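Local coordinates for protein sniffer CG10964-PA (Drosophila melanogaster, PDB 1SNY) that is a neuroprotective carbonyl reductase of the short-chain dehydrogenase/reductase family that binds NADP and probably uses NADPH to reduce carbonyl compounds, at residues Gln49-Thr54 against Ser72-Leu77; Met161-Ala166 against Gln244-Leu249. All blocks are in the same frame, centred on the assembly; numbering follows the deposited sequence.

Interaction 1. Residues Gln49-Thr54 against Ser72-Leu77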
loop_
_atom_site.group_PDB
_atom_site.type_symbol
_atom_site.label_atom_id
_atom_site.label_comp_id
_atom_site.label_asym_id
_atom_site.label_seq_id
_atom_site.Cartn_x
_atom_site.Cartn_y
_atom_site.Cartn_z
ATOM N N GLN A 49 -3.015 -28.732 -17.870
ATOM C CA GLN A 49 -2.417 -30.049 -17.676
ATOM C C GLN A 49 -1.959 -30.166 -16.231
ATOM O O GLN A 49 -2.015 -31.239 -15.630
ATOM C CB GLN A 49 -1.213 -30.251 -18.608
ATOM C CG GLN A 49 -0.468 -31.561 -18.364
ATOM C CD GLN A 49 0.594 -31.857 -19.412
ATOM O OE1 GLN A 49 1.192 -32.935 -19.416
ATOM N NE2 GLN A 49 0.834 -30.902 -20.309
ATOM N N HIS A 50 -1.500 -29.049 -15.676
ATOM C CA HIS A 50 -1.036 -29.025 -14.301
ATOM C C HIS A 50 -1.694 -27.861 -13.575
ATOM O O HIS A 50 -1.445 -26.691 -13.886
ATOM C CB HIS A 50 0.486 -28.884 -14.253
ATOM C CG HIS A 50 1.217 -29.996 -14.939
ATOM N ND1 HIS A 50 1.103 -31.314 -14.548
ATOM C CD2 HIS A 50 2.080 -29.985 -15.982
ATOM C CE1 HIS A 50 1.867 -32.066 -15.320
ATOM N NE2 HIS A 50 2.472 -31.284 -16.198
ATOM N N LEU A 51 -2.548 -28.197 -12.616
ATOM C CA LEU A 51 -3.256 -27.197 -11.835
ATOM C C LEU A 51 -2.770 -27.307 -10.394
ATOM O O LEU A 51 -3.270 -28.135 -9.637
ATOM C CB LEU A 51 -4.762 -27.464 -11.903
ATOM C CG LEU A 51 -5.758 -26.316 -11.710
ATOM C CD1 LEU A 51 -7.168 -26.856 -11.880
ATOM C CD2 LEU A 51 -5.594 -25.678 -10.339
ATOM N N PHE A 52 -1.780 -26.493 -10.027
ATOM C CA PHE A 52 -1.259 -26.510 -8.658
ATOM C C PHE A 52 -2.135 -25.656 -7.757
ATOM O O PHE A 52 -2.466 -24.508 -8.083
ATOM C CB PHE A 52 0.183 -25.995 -8.600
ATOM C CG PHE A 52 1.140 -26.791 -9.434
ATOM C CD1 PHE A 52 1.246 -26.559 -10.799
ATOM C CD2 PHE A 52 1.911 -27.801 -8.858
ATOM C CE1 PHE A 52 2.108 -27.317 -11.582
ATOM C CE2 PHE A 52 2.777 -28.564 -9.636
ATOM C CZ PHE A 52 2.875 -28.323 -10.998
ATOM N N THR A 53 -2.505 -26.225 -6.616
ATOM C CA THR A 53 -3.368 -25.547 -5.663
ATOM C C THR A 53 -2.785 -25.631 -4.266
ATOM O O THR A 53 -2.406 -26.711 -3.810
ATOM C CB THR A 53 -4.758 -26.197 -5.626
ATOM O OG1 THR A 53 -4.628 -27.559 -5.198
ATOM C CG2 THR A 53 -5.394 -26.176 -6.995
ATOM N N THR A 54 -2.720 -24.495 -3.583
ATOM C CA THR A 54 -2.195 -24.471 -2.227
ATOM C C THR A 54 -3.352 -24.372 -1.243
ATOM O O THR A 54 -4.456 -23.948 -1.593
ATOM C CB THR A 54 -1.285 -23.256 -1.975
ATOM O OG1 THR A 54 -2.081 -22.063 -1.962
ATOM C CG2 THR A 54 -0.226 -23.142 -3.054
ATOM N N SER A 72 -6.747 -35.808 -11.787
ATOM C CA SER A 72 -5.309 -35.964 -11.608
ATOM C C SER A 72 -4.486 -34.764 -12.074
ATOM O O SER A 72 -3.320 -34.639 -11.710
ATOM C CB SER A 72 -4.826 -37.236 -12.317
ATOM O OG SER A 72 -5.163 -37.215 -13.693
ATOM N N ASN A 73 -5.078 -33.890 -12.883
ATOM C CA ASN A 73 -4.347 -32.713 -13.339
ATOM C C ASN A 73 -4.210 -31.735 -12.172
ATOM O O ASN A 73 -3.436 -30.780 -12.225
ATOM C CB ASN A 73 -5.054 -32.053 -14.532
ATOM C CG ASN A 73 -6.484 -31.652 -14.227
ATOM O OD1 ASN A 73 -7.233 -32.399 -13.600
ATOM N ND2 ASN A 73 -6.879 -30.473 -14.695
ATOM N N ILE A 74 -4.959 -31.998 -11.107
ATOM C CA ILE A 74 -4.908 -31.168 -9.911
ATOM C C ILE A 74 -3.754 -31.633 -9.027
ATOM O O ILE A 74 -3.570 -32.830 -8.813
ATOM C CB ILE A 74 -6.229 -31.264 -9.100
ATOM C CG1 ILE A 74 -7.384 -30.657 -9.904
ATOM C CG2 ILE A 74 -6.075 -30.555 -7.762
ATOM C CD1 ILE A 74 -8.730 -30.688 -9.184
ATOM N N HIS A 75 -2.970 -30.682 -8.531
ATOM C CA HIS A 75 -1.839 -30.981 -7.653
ATOM C C HIS A 75 -2.010 -30.150 -6.385
ATOM O O HIS A 75 -2.032 -28.919 -6.444
ATOM C CB HIS A 75 -0.517 -30.597 -8.324
ATOM C CG HIS A 75 -0.232 -31.350 -9.587
ATOM N ND1 HIS A 75 0.321 -32.611 -9.594
ATOM C CD2 HIS A 75 -0.426 -31.017 -10.885
ATOM C CE1 HIS A 75 0.457 -33.024 -10.842
ATOM N NE2 HIS A 75 0.010 -32.075 -11.645
ATOM N N ILE A 76 -2.131 -30.814 -5.241
ATOM C CA ILE A 76 -2.294 -30.099 -3.986
ATOM C C ILE A 76 -0.962 -29.919 -3.270
ATOM O O ILE A 76 -0.252 -30.885 -3.001
ATOM C CB ILE A 76 -3.271 -30.831 -3.048
ATOM C CG1 ILE A 76 -4.619 -31.013 -3.750
ATOM C CG2 ILE A 76 -3.445 -30.034 -1.756
ATOM C CD1 ILE A 76 -5.674 -31.698 -2.899
ATOM N N LEU A 77 -0.627 -28.668 -2.975
ATOM C CA LEU A 77 0.612 -28.339 -2.280
ATOM C C LEU A 77 0.209 -27.701 -0.955
ATOM O O LEU A 77 -0.585 -26.756 -0.936
ATOM C CB LEU A 77 1.437 -27.347 -3.107
ATOM C CG LEU A 77 1.751 -27.755 -4.553
ATOM C CD1 LEU A 77 2.386 -26.588 -5.306
ATOM C CD2 LEU A 77 2.674 -28.953 -4.553
#
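Leu51 to Thr54 pair in order with Ile74 to Leu77 as neighbouring parallel strands, their axes inclined at 26°, with Leu51 and Thr53 supplying both the N-H and C=O groups on one side. His75 O is gripped twice: Thr53 N lies nearly along its C=O axis at 2.7 Å, while Thr53 OG1 comes from above the carbonyl plane at 3.2 Å. Thr53 reaches it because OG1 sits between its own backbone N and carbonyl carbon (chi1 62°). On the sheet face of Phe52, the His75 ring overlaps the rim of the Phe52 ring in an offset stack, the planes 22° apart and the centroids 4.9 Å apart. At the rim of the His50 ring, His50 ND1 and His75 NE2 share a hydrogen bond of 3.2 Å. An alanine in place of His75 would probably leave His50 ND1 without this partner and Phe52 without its stacked ring. Phe52 CD2 also packs against Leu77 CD1, 3.8 Å away. The pair closes a beta-alpha-beta unit of the Rossmann fold through helix 62-70; strand 23-26 flanks 50-55 on its other edge, helix 87-98 packs on Phe52 and Leu77, and helix 32-42 on Leu51 and Thr53.

Interaction 2. Residues Met161-Ala166 against Gln244-Leu249; sequences MGVGRA and QTISKL
Val163 presents both methyls to Ile246 O because its CG1 lies anti to its own carbonyl carbon (chi1 -68°), which places CG2 between the backbone N and that carbon. The branches fork around the oxygen almost evenly: Val163 CG1 is 3.4 Å from Ile246 O, and Val163 CG2 is 3.5 Å from it. Val163 CG1 also meets the branched CB of Ile246 at 4.1 Å, while Val163 CG2 leans on the backbone of the next residue, 3.9 Å from Ser247 CA. One valine thus serves as a wedge against the C-terminal part of helix 235-248. Beside it, Gly162 brings its CA to within 3.6 Å of Leu249 O. Its backbone is almost fully extended with a positive phi of 163°, and a beta carbon here would lie only 3.3 Å from Leu249 O, so the absence of a side chain suits the close approach. Gly162 O accepts a hydrogen bond from Arg165 N at 2.9 Å, closing a turn with Val163 and Gly164 at its two central positions. Around the contact, Met21 touches Val163, while Ile246 and Leu249 rest on strand 213-217. The loop and helix therefore meet through methyl groups, CA atoms and carbonyl oxygens, without hydrogen bonds between them. Val163 N is buried with no partner in the model, so the fit probably depends on shape and exclusion of water, at some polar cost.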
loop_
_atom_site.group_PDB
_atom_site.type_symbol
_atom_site.label_atom_id
_atom_site.label_comp_id
_atom_site.label_asym_id
_atom_site.label_seq_id
_atom_site.Cartn_x
_atom_site.Cartn_y
_atom_site.Cartn_z
HETATM N N MSE A 161 1.447 -11.938 -25.600
HETATM C CA MSE A 161 1.349 -11.935 -24.146
HETATM C C MSE A 161 -0.038 -12.388 -23.712
HETATM O O MSE A 161 -1.039 -12.030 -24.329
HETATM C CB MSE A 161 1.654 -10.537 -23.606
HETATM C CG MSE A 161 3.099 -10.095 -23.830
HETATM SE SE MSE A 161 3.497 -8.420 -22.940
HETATM C CE MSE A 161 2.339 -8.666 -21.420
ATOM N N GLY A 162 -0.088 -13.189 -22.652
ATOM C CA GLY A 162 -1.355 -13.685 -22.153
ATOM C C GLY A 162 -1.112 -14.869 -21.242
ATOM O O GLY A 162 0.034 -15.286 -21.052
ATOM N N VAL A 163 -2.177 -15.420 -20.679
ATOM C CA VAL A 163 -2.035 -16.561 -19.788
ATOM C C VAL A 163 -1.490 -17.771 -20.543
ATOM O O VAL A 163 -0.969 -18.707 -19.941
ATOM C CB VAL A 163 -3.376 -16.926 -19.132
ATOM C CG1 VAL A 163 -3.791 -15.830 -18.159
ATOM C CG2 VAL A 163 -4.447 -17.113 -20.203
ATOM N N GLY A 164 -1.609 -17.742 -21.866
ATOM C CA GLY A 164 -1.104 -18.831 -22.675
ATOM C C GLY A 164 0.412 -18.843 -22.693
ATOM O O GLY A 164 1.026 -19.872 -22.986
ATOM N N ARG A 165 1.023 -17.705 -22.377
ATOM C CA ARG A 165 2.478 -17.593 -22.358
ATOM C C ARG A 165 2.972 -17.582 -20.912
ATOM O O ARG A 165 3.427 -18.605 -20.400
ATOM C CB ARG A 165 2.912 -16.316 -23.093
ATOM C CG ARG A 165 4.407 -16.180 -23.304
ATOM C CD ARG A 165 4.735 -15.095 -24.334
ATOM N NE ARG A 165 6.176 -14.882 -24.437
ATOM C CZ ARG A 165 6.754 -14.041 -25.286
ATOM N NH1 ARG A 165 6.012 -13.325 -26.121
ATOM N NH2 ARG A 165 8.075 -13.904 -25.286
ATOM N N ALA A 166 2.874 -16.427 -20.257
ATOM C CA ALA A 166 3.286 -16.291 -18.862
ATOM C C ALA A 166 2.591 -15.079 -18.253
ATOM O O ALA A 166 2.497 -14.022 -18.887
ATOM C CB ALA A 166 4.792 -16.137 -18.771
ATOM N N GLN A 244 -12.513 -16.616 -17.844
ATOM C CA GLN A 244 -12.740 -16.181 -19.214
ATOM C C GLN A 244 -11.984 -14.881 -19.480
ATOM O O GLN A 244 -11.319 -14.736 -20.503
ATOM C CB GLN A 244 -14.242 -15.981 -19.451
ATOM C CG GLN A 244 -14.690 -16.277 -20.870
ATOM C CD GLN A 244 -14.283 -17.672 -21.330
ATOM O OE1 GLN A 244 -14.623 -18.679 -20.698
ATOM N NE2 GLN A 244 -13.549 -17.737 -22.436
ATOM N N THR A 245 -12.080 -13.941 -18.545
ATOM C CA THR A 245 -11.411 -12.651 -18.680
ATOM C C THR A 245 -9.893 -12.764 -18.748
ATOM O O THR A 245 -9.258 -12.164 -19.615
ATOM C CB THR A 245 -11.781 -11.711 -17.516
ATOM O OG1 THR A 245 -13.148 -11.308 -17.652
ATOM C CG2 THR A 245 -10.886 -10.481 -17.510
ATOM N N ILE A 246 -9.304 -13.521 -17.830
ATOM C CA ILE A 246 -7.856 -13.671 -17.835
ATOM C C ILE A 246 -7.431 -14.360 -19.116
ATOM O O ILE A 246 -6.319 -14.166 -19.597
ATOM C CB ILE A 246 -7.354 -14.489 -16.624
ATOM C CG1 ILE A 246 -7.869 -15.925 -16.700
ATOM C CG2 ILE A 246 -7.813 -13.824 -15.335
ATOM C CD1 ILE A 246 -7.362 -16.812 -15.578
ATOM N N SER A 247 -8.336 -15.157 -19.674
ATOM C CA SER A 247 -8.059 -15.875 -20.910
ATOM C C SER A 247 -8.044 -14.933 -22.111
ATOM O O SER A 247 -7.526 -15.280 -23.170
ATOM C CB SER A 247 -9.102 -16.970 -21.124
ATOM O OG SER A 247 -8.925 -17.598 -22.380
ATOM N N LYS A 248 -8.603 -13.738 -21.947
ATOM C CA LYS A 248 -8.638 -12.774 -23.042
ATOM C C LYS A 248 -7.704 -11.591 -22.821
ATOM O O LYS A 248 -7.565 -10.733 -23.693
ATOM C CB LYS A 248 -10.072 -12.277 -23.258
ATOM N N LEU A 249 -7.060 -11.544 -21.659
ATOM C CA LEU A 249 -6.144 -10.452 -21.345
ATOM C C LEU A 249 -4.894 -10.532 -22.211
ATOM O O LEU A 249 -4.335 -11.611 -22.412
ATOM C CB LEU A 249 -5.751 -10.495 -19.862
ATOM C CG LEU A 249 -6.882 -10.316 -18.846
ATOM C CD1 LEU A 249 -6.348 -10.521 -17.436
ATOM C CD2 LEU A 249 -7.490 -8.921 -18.990
#

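In the fold
Interactions 1 and 2 illustrate two ways of building one Rossmann-type sheet: pairing at its edge and packing of connections around it. Strand 74-78 is outermost within this chain, whereas the loop 161-166 leads into the interior strand 167-171. The contacts do not touch; their centres lie 19 Å apart and their nearest atoms about 10 Å. Their relation to the cofactor differs too. At interaction 1 the side chain of Thr54 comes about 5 Å from the bound NADP and about 5 Å from the side chain of Leu81, one of its binding residues. Interaction 2 is more remote, the side chain of Ile246 being about 12 Å from NADP.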